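Local coordinates for protein protelomerase (PDB 4F43) that generates and protects the hairpin ends of linear DNA, probably by cutting and rejoining strands at replicated telomere junctions, at residues Q47-L52 with D85-L90; E199-T204 with E270-N275. The protein carries 1 engineered substitution. All blocks are in the same frame, centred on the assembly; numbering follows the deposited sequence.

Interaction 1 of 2, residues Q47-L52 with D85-L90; sequences QDMQAL and DDHPML
M49 on helix 46-59 meets M89, just after the H87-P88 turn. Their CA atoms, 6.7 Å apart, are the nearest pair between 47-52 and 85-90. The contact is apolar and rests on sulfur and methyl groups.

The methionine pair comes first. M49 CB rests against M89 SD at 3.6 Å. M89 CE runs on past it to the helix backbone and lies 3.2 Å from M49 O, a van der Waals contact. The M89 chain bends at CB-CG (chi2 52°), and this bend carries the sulfur and its methyl across to the facing helix.

The second group is M49 against H87 and P88. Beyond CG the M49 chain is fully extended (chi2 -178°), and it meets H87 from the opposite direction. Its methyl CE reaches H87 CE1 at 3.6 Å. The approach to the imidazole is oblique, and the sulfur lies farther from the ring. M49 SD also makes a looser contact with P88 CB at 4.4 Å.

One polar bond holds the histidine in place. M89 N donates to H87 ND1 at 3.1 Å and 159°, with the donor close to the imidazole plane. This is a capping bond, made just before the turn into helix 89-92. It fixes the ring rotation and so presents CE1 to M49. Since ND1 accepts, the proton of a neutral ring would then be expected on NE2.

Helix 28-40 packs against both sides of the contact. Its M40 touches both H87 and M89, and its F36 touches M89 and L52. I79 of helix 65-82 also packs on M89. The contact thus joins helix 46-59 to helix 89-92 and the turn before it, within the N-terminal helical part of this fragment.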
ATOM      1  N   GLN A  47     -20.916  10.598  29.211  1.00 39.44           N
ATOM      2  CA  GLN A  47     -21.728   9.395  29.354  1.00 42.64           C
ATOM      3  C   GLN A  47     -22.549   9.165  28.093  1.00 47.92           C
ATOM      4  O   GLN A  47     -22.733   8.029  27.654  1.00 54.97           O
ATOM      5  CB  GLN A  47     -22.656   9.513  30.563  1.00 53.02           C
ATOM      6  CG  GLN A  47     -21.954   9.904  31.851  1.00 69.00           C
ATOM      7  CD  GLN A  47     -22.911  10.005  33.023  1.00 89.10           C
ATOM      8  OE1 GLN A  47     -23.724   9.111  33.254  1.00 96.29           O
ATOM      9  NE2 GLN A  47     -22.823  11.104  33.765  1.00 95.18           N
ATOM     10  N   ASP A  48     -23.042  10.256  27.515  1.00 45.20           N
ATOM     11  CA  ASP A  48     -23.827  10.182  26.290  1.00 55.76           C
ATOM     12  C   ASP A  48     -22.935   9.909  25.087  1.00 52.58           C
ATOM     13  O   ASP A  48     -23.360   9.270  24.125  1.00 55.89           O
ATOM     14  CB  ASP A  48     -24.635  11.464  26.082  1.00 68.23           C
ATOM     15  CG  ASP A  48     -25.722  11.641  27.126  1.00 68.39           C
ATOM     16  OD1 ASP A  48     -25.469  12.327  28.140  1.00 66.87           O
ATOM     17  OD2 ASP A  48     -26.828  11.091  26.935  1.00 63.52           O
ATOM     18  N   MET A  49     -21.700  10.401  25.142  1.00 45.12           N
ATOM     19  CA  MET A  49     -20.704  10.059  24.136  1.00 41.42           C
ATOM     20  C   MET A  49     -20.487   8.555  24.175  1.00 38.75           C
ATOM     21  O   MET A  49     -20.511   7.878  23.143  1.00 30.30           O
ATOM     22  CB  MET A  49     -19.379  10.765  24.424  1.00 31.90           C
ATOM     23  CG  MET A  49     -19.438  12.278  24.383  1.00 34.33           C
ATOM     24  SD  MET A  49     -17.819  13.012  24.680  1.00 38.53           S
ATOM     25  CE  MET A  49     -18.212  14.755  24.603  1.00 31.99           C
ATOM     26  N   GLN A  50     -20.287   8.043  25.384  1.00 40.54           N
ATOM     27  CA  GLN A  50     -20.054   6.623  25.596  1.00 48.34           C
ATOM     28  C   GLN A  50     -21.239   5.790  25.121  1.00 46.92           C
ATOM     29  O   GLN A  50     -21.059   4.711  24.568  1.00 51.20           O
ATOM     30  CB  GLN A  50     -19.779   6.339  27.073  1.00 50.32           C
ATOM     31  CG  GLN A  50     -19.325   4.915  27.353  1.00 49.03           C
ATOM     32  CD  GLN A  50     -17.918   4.646  26.859  1.00 45.80           C
ATOM     33  OE1 GLN A  50     -17.014   5.456  27.059  1.00 43.64           O
ATOM     34  NE2 GLN A  50     -17.727   3.505  26.206  1.00 48.88           N
ATOM     35  N   ALA A  51     -22.449   6.294  25.342  1.00 35.47           N
ATOM     36  CA  ALA A  51     -23.653   5.595  24.903  1.00 41.25           C
ATOM     37  C   ALA A  51     -23.744   5.565  23.380  1.00 40.98           C
ATOM     38  O   ALA A  51     -24.062   4.533  22.783  1.00 48.32           O
ATOM     39  CB  ALA A  51     -24.891   6.250  25.496  1.00 45.76           C
ATOM     40  N   LEU A  52     -23.462   6.710  22.765  1.00 40.75           N
ATOM     41  CA  LEU A  52     -23.481   6.840  21.314  1.00 44.39           C
ATOM     42  C   LEU A  52     -22.497   5.859  20.686  1.00 54.00           C
ATOM     43  O   LEU A  52     -22.837   5.132  19.747  1.00 55.01           O
ATOM     44  CB  LEU A  52     -23.128   8.276  20.913  1.00 35.63           C
ATOM     45  CG  LEU A  52     -23.369   8.716  19.468  1.00 39.80           C
ATOM     46  CD1 LEU A  52     -24.846   8.634  19.119  1.00 48.51           C
ATOM     47  CD2 LEU A  52     -22.841  10.129  19.246  1.00 25.10           C
ATOM     48  N   ASP A  85      -8.041  17.084  17.521  1.00 57.12           N
ATOM     49  CA  ASP A  85      -7.243  16.070  18.195  1.00 69.03           C
ATOM     50  C   ASP A  85      -7.331  16.209  19.711  1.00 73.97           C
ATOM     51  O   ASP A  85      -6.536  15.617  20.442  1.00 76.59           O
ATOM     52  CB  ASP A  85      -5.779  16.171  17.758  1.00 74.87           C
ATOM     53  CG  ASP A  85      -5.603  16.013  16.262  1.00 82.17           C
ATOM     54  OD1 ASP A  85      -6.302  15.168  15.664  1.00 84.99           O
ATOM     55  OD2 ASP A  85      -4.764  16.736  15.683  1.00 83.41           O
ATOM     56  N   ASP A  86      -8.296  16.991  20.181  1.00 72.48           N
ATOM     57  CA  ASP A  86      -8.414  17.277  21.607  1.00 61.84           C
ATOM     58  C   ASP A  86      -9.733  16.776  22.183  1.00 50.15           C
ATOM     59  O   ASP A  86      -9.975  16.879  23.387  1.00 53.44           O
ATOM     60  CB  ASP A  86      -8.287  18.781  21.855  1.00 71.92           C
ATOM     61  CG  ASP A  86      -7.242  19.431  20.969  1.00 82.90           C
ATOM     62  OD1 ASP A  86      -7.608  19.914  19.876  1.00 85.81           O
ATOM     63  OD2 ASP A  86      -6.057  19.460  21.365  1.00 82.14           O
ATOM     64  N   HIS A  87     -10.586  16.233  21.321  1.00 43.90           N
ATOM     65  CA  HIS A  87     -11.911  15.794  21.739  1.00 39.49           C
ATOM     66  C   HIS A  87     -11.844  14.494  22.536  1.00 34.62           C
ATOM     67  O   HIS A  87     -11.136  13.563  22.153  1.00 39.28           O
ATOM     68  CB  HIS A  87     -12.825  15.629  20.524  1.00 43.61           C
ATOM     69  CG  HIS A  87     -14.282  15.752  20.844  1.00 47.43           C
ATOM     70  ND1 HIS A  87     -15.018  14.718  21.380  1.00 48.86           N
ATOM     71  CD2 HIS A  87     -15.140  16.791  20.705  1.00 45.07           C
ATOM     72  CE1 HIS A  87     -16.265  15.112  21.555  1.00 46.84           C
ATOM     73  NE2 HIS A  87     -16.366  16.366  21.153  1.00 47.83           N
ATOM     74  N   PRO A  88     -12.586  14.431  23.655  1.00 32.47           N
ATOM     75  CA  PRO A  88     -12.608  13.272  24.555  1.00 40.88           C
ATOM     76  C   PRO A  88     -13.127  12.007  23.876  1.00 40.07           C
ATOM     77  O   PRO A  88     -12.830  10.901  24.329  1.00 41.32           O
ATOM     78  CB  PRO A  88     -13.580  13.706  25.658  1.00 50.14           C
ATOM     79  CG  PRO A  88     -13.566  15.193  25.616  1.00 44.56           C
ATOM     80  CD  PRO A  88     -13.411  15.537  24.169  1.00 39.76           C
ATOM     81  N   MET A  89     -13.891  12.176  22.802  1.00 33.34           N
ATOM     82  CA  MET A  89     -14.459  11.048  22.074  1.00 30.10           C
ATOM     83  C   MET A  89     -13.365  10.163  21.493  1.00 31.82           C
ATOM     84  O   MET A  89     -13.562   8.965  21.292  1.00 42.21           O
ATOM     85  CB  MET A  89     -15.374  11.540  20.954  1.00 23.36           C
ATOM     86  CG  MET A  89     -16.314  10.481  20.430  1.00 17.70           C
ATOM     87  SD  MET A  89     -17.208   9.711  21.787  1.00 78.99           S
ATOM     88  CE  MET A  89     -18.452   8.800  20.890  1.00 16.98           C
ATOM     89  N   LEU A  90     -12.210  10.764  21.227  1.00 26.57           N
ATOM     90  CA  LEU A  90     -11.061  10.034  20.706  1.00 28.68           C
ATOM     91  C   LEU A  90     -10.546   9.020  21.722  1.00 36.09           C
ATOM     92  O   LEU A  90      -9.902   8.037  21.357  1.00 40.88           O
ATOM     93  CB  LEU A  90      -9.944  11.005  20.321  1.00 28.64           C
ATOM     94  CG  LEU A  90     -10.258  11.950  19.161  1.00 30.20           C
ATOM     95  CD1 LEU A  90      -9.129  12.947  18.962  1.00 24.63           C
ATOM     96  CD2 LEU A  90     -10.502  11.153  17.892  1.00 32.88           C
TER

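Interaction 2 of 2, residues E199-T204 with E270-N275; sequences EIPVLT and EVAYHN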
ATOM      1  N   GLU A 199      18.217   6.219  -2.891  1.00 35.48           N
ATOM      2  CA  GLU A 199      18.602   5.418  -4.048  1.00 37.17           C
ATOM      3  C   GLU A 199      18.057   3.994  -3.974  1.00 35.98           C
ATOM      4  O   GLU A 199      18.172   3.326  -2.948  1.00 52.09           O
ATOM      5  CB  GLU A 199      20.127   5.398  -4.185  1.00 40.92           C
ATOM      6  CG  GLU A 199      20.638   4.838  -5.501  1.00 43.84           C
ATOM      7  CD  GLU A 199      22.143   4.965  -5.641  1.00 52.03           C
ATOM      8  OE1 GLU A 199      22.599   5.780  -6.472  1.00 61.74           O
ATOM      9  OE2 GLU A 199      22.871   4.252  -4.920  1.00 51.64           O
ATOM     10  N   ILE A 200      17.462   3.540  -5.074  1.00 30.32           N
ATOM     11  CA  ILE A 200      16.901   2.196  -5.157  1.00 35.13           C
ATOM     12  C   ILE A 200      17.415   1.465  -6.395  1.00 39.32           C
ATOM     13  O   ILE A 200      17.705   2.090  -7.414  1.00 41.41           O
ATOM     14  CB  ILE A 200      15.359   2.229  -5.204  1.00 27.74           C
ATOM     15  CG1 ILE A 200      14.876   3.091  -6.374  1.00 26.54           C
ATOM     16  CG2 ILE A 200      14.797   2.743  -3.893  1.00 28.72           C
ATOM     17  CD1 ILE A 200      13.377   3.067  -6.571  1.00 27.45           C
ATOM     18  N   PRO A 201      17.540   0.133  -6.309  1.00 40.64           N
ATOM     19  CA  PRO A 201      17.966  -0.659  -7.466  1.00 38.95           C
ATOM     20  C   PRO A 201      16.827  -0.860  -8.459  1.00 36.73           C
ATOM     21  O   PRO A 201      15.657  -0.771  -8.089  1.00 22.30           O
ATOM     22  CB  PRO A 201      18.353  -2.000  -6.841  1.00 37.60           C
ATOM     23  CG  PRO A 201      17.495  -2.098  -5.630  1.00 34.66           C
ATOM     24  CD  PRO A 201      17.393  -0.696  -5.098  1.00 40.50           C
ATOM     25  N   VAL A 202      17.178  -1.125  -9.714  1.00 32.38           N
ATOM     26  CA  VAL A 202      16.193  -1.438 -10.743  1.00 29.88           C
ATOM     27  C   VAL A 202      16.583  -2.714 -11.483  1.00 32.46           C
ATOM     28  O   VAL A 202      17.755  -3.085 -11.523  1.00 26.30           O
ATOM     29  CB  VAL A 202      16.029  -0.284 -11.749  1.00 20.96           C
ATOM     30  CG1 VAL A 202      15.267   0.865 -11.113  1.00 18.31           C
ATOM     31  CG2 VAL A 202      17.381   0.183 -12.250  1.00 23.06           C
ATOM     32  N   LEU A 203      15.593  -3.381 -12.068  1.00 20.45           N
ATOM     33  CA  LEU A 203      15.809  -4.690 -12.676  1.00 25.24           C
ATOM     34  C   LEU A 203      16.000  -4.614 -14.190  1.00 37.29           C
ATOM     35  O   LEU A 203      16.050  -5.635 -14.874  1.00 45.10           O
ATOM     36  CB  LEU A 203      14.664  -5.639 -12.312  1.00 21.61           C
ATOM     37  CG  LEU A 203      14.448  -5.785 -10.802  1.00 20.13           C
ATOM     38  CD1 LEU A 203      13.348  -6.785 -10.498  1.00 23.63           C
ATOM     39  CD2 LEU A 203      15.745  -6.179 -10.114  1.00 14.73           C
ATOM     40  N   THR A 204      16.104  -3.394 -14.702  1.00 36.75           N
ATOM     41  CA  THR A 204      16.484  -3.160 -16.091  1.00 31.38           C
ATOM     42  C   THR A 204      17.213  -1.823 -16.152  1.00 34.00           C
ATOM     43  O   THR A 204      17.201  -1.072 -15.178  1.00 39.10           O
ATOM     44  CB  THR A 204      15.264  -3.148 -17.034  1.00 33.99           C
ATOM     45  OG1 THR A 204      15.706  -3.175 -18.397  1.00 45.74           O
ATOM     46  CG2 THR A 204      14.419  -1.909 -16.801  1.00 30.65           C
ATOM     47  N   GLU A 270      13.112  -9.905  -3.613  1.00 16.19           N
ATOM     48  CA  GLU A 270      13.835 -11.169  -3.717  1.00 19.85           C
ATOM     49  C   GLU A 270      14.913 -11.134  -4.800  1.00 15.22           C
ATOM     50  O   GLU A 270      16.061 -11.517  -4.563  1.00 13.34           O
ATOM     51  CB  GLU A 270      12.855 -12.309  -4.000  1.00 20.82           C
ATOM     52  CG  GLU A 270      13.410 -13.696  -3.729  1.00 29.95           C
ATOM     53  CD  GLU A 270      13.344 -14.072  -2.261  1.00 39.44           C
ATOM     54  OE1 GLU A 270      12.897 -13.235  -1.449  1.00 37.93           O
ATOM     55  OE2 GLU A 270      13.733 -15.208  -1.917  1.00 55.71           O
ATOM     56  N   VAL A 271      14.535 -10.668  -5.988  1.00 24.45           N
ATOM     57  CA  VAL A 271      15.449 -10.633  -7.126  1.00 28.57           C
ATOM     58  C   VAL A 271      16.586  -9.630  -6.930  1.00 26.40           C
ATOM     59  O   VAL A 271      17.753  -9.956  -7.159  1.00 28.93           O
ATOM     60  CB  VAL A 271      14.706 -10.332  -8.444  1.00 30.11           C
ATOM     61  CG1 VAL A 271      15.697 -10.094  -9.574  1.00 24.13           C
ATOM     62  CG2 VAL A 271      13.762 -11.472  -8.791  1.00 30.07           C
ATOM     63  N   ALA A 272      16.250  -8.415  -6.502  1.00 22.13           N
ATOM     64  CA  ALA A 272      17.276  -7.394  -6.310  1.00 15.04           C
ATOM     65  C   ALA A 272      18.224  -7.755  -5.170  1.00 18.73           C
ATOM     66  O   ALA A 272      19.389  -7.356  -5.178  1.00 26.09           O
ATOM     67  CB  ALA A 272      16.654  -6.034  -6.087  1.00 17.71           C
ATOM     68  N   TYR A 273      17.728  -8.507  -4.191  1.00 24.39           N
ATOM     69  CA  TYR A 273      18.617  -9.063  -3.177  1.00 20.32           C
ATOM     70  C   TYR A 273      19.499 -10.133  -3.807  1.00 31.10           C
ATOM     71  O   TYR A 273      20.686 -10.235  -3.504  1.00 32.85           O
ATOM     72  CB  TYR A 273      17.836  -9.660  -2.005  1.00 11.23           C
ATOM     73  CG  TYR A 273      18.726 -10.385  -1.018  1.00 14.52           C
ATOM     74  CD1 TYR A 273      19.407  -9.690  -0.028  1.00 18.03           C
ATOM     75  CD2 TYR A 273      18.892 -11.764  -1.084  1.00 18.04           C
ATOM     76  CE1 TYR A 273      20.228 -10.347   0.871  1.00 20.33           C
ATOM     77  CE2 TYR A 273      19.707 -12.428  -0.191  1.00 16.55           C
ATOM     78  CZ  TYR A 273      20.372 -11.717   0.785  1.00 17.19           C
ATOM     79  OH  TYR A 273      21.185 -12.377   1.678  1.00 16.10           O
ATOM     80  N   HIS A 274      18.906 -10.930  -4.690  1.00 29.15           N
ATOM     81  CA  HIS A 274      19.623 -12.022  -5.340  1.00 30.09           C
ATOM     82  C   HIS A 274      20.741 -11.512  -6.248  1.00 31.46           C
ATOM     83  O   HIS A 274      21.711 -12.224  -6.509  1.00 32.99           O
ATOM     84  CB  HIS A 274      18.647 -12.879  -6.150  1.00 45.89           C
ATOM     85  CG  HIS A 274      19.260 -14.121  -6.718  1.00 55.78           C
ATOM     86  ND1 HIS A 274      19.958 -14.131  -7.908  1.00 62.34           N
ATOM     87  CD2 HIS A 274      19.273 -15.397  -6.264  1.00 57.03           C
ATOM     88  CE1 HIS A 274      20.377 -15.359  -8.159  1.00 60.86           C
ATOM     89  NE2 HIS A 274      19.975 -16.146  -7.177  1.00 59.63           N
ATOM     90  N   ASN A 275      20.608 -10.278  -6.723  1.00 32.41           N
ATOM     91  CA  ASN A 275      21.572  -9.728  -7.674  1.00 24.45           C
ATOM     92  C   ASN A 275      22.538  -8.676  -7.122  1.00 23.75           C
ATOM     93  O   ASN A 275      23.728  -8.700  -7.436  1.00 30.53           O
ATOM     94  CB  ASN A 275      20.854  -9.165  -8.904  1.00 29.73           C
ATOM     95  CG  ASN A 275      20.281 -10.252  -9.794  1.00 41.52           C
ATOM     96  OD1 ASN A 275      19.954 -11.343  -9.329  1.00 53.31           O
ATOM     97  ND2 ASN A 275      20.163  -9.959 -11.085  1.00 43.91           N
TER
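Strand 198-201 ends at P201, and the chain continues as a loop past the side of helix 263-276. V202 is still extended, and the backbone turns at L203. The closest CA atoms are those of P201 and A272, 6.9 Å apart. This is a strand end packed on a helix within the telomere resolvase (ResT/TelK) catalytic domain. The strand is an outermost strand of a four-stranded antiparallel sheet within this chain. I200 bonds through its backbone to I178 of the neighbouring strand.

The side chains meet by van der Waals contact alone. A272 is the small centre of the interface. Its CB touches P201 CG at 4.1 Å and L203 CD2 at 4.1 Å, so the methyl is shared between the proline ring and the leucine. L203 leans over to the helix with its terminal methyls. CG sits anti to its own carbonyl carbon (chi1 -56°). From there CD1 continues the chain, and CD2, the branch turned off it, meets A272 and V271. The L203 and V271 side chains cross obliquely. V202, between the two contact residues, points the other way and packs on I178 and T151.

Other parts of the domain close round the contact. Y286 and I290 of helix 283-291 pack on P201, and M150 of helix 140-151 packs on L203. A polar tie lies beside the apolar patch: Y268, from the same helix as A272, hydrogen-bonds through its OH to P201 O. V271 meets the leucine with one branch, CG1, which lies 4.0 Å from L203 CD2 and 4.2 Å from L203 CD1.

Interactions 1 and 2 share no helix or strand. They lie on opposite sides of the chain's centre, with centres about 49 Å apart and nearest atoms about 31 Å apart. Both are buried contacts, with one partly exposed touching residue each, P88 in the first and L203 in the second. Interaction 1 joins a helix to the capped turn that leads into another, and comes within about 6 Å of the bound DNA. Interaction 2 joins the end of an edge strand and the loop after it to a helix, about 12 Å from the DNA. The first uses long, unbranched methionines and a capping histidine. The second uses a proline ring, an alanine methyl and branched leucine and valine.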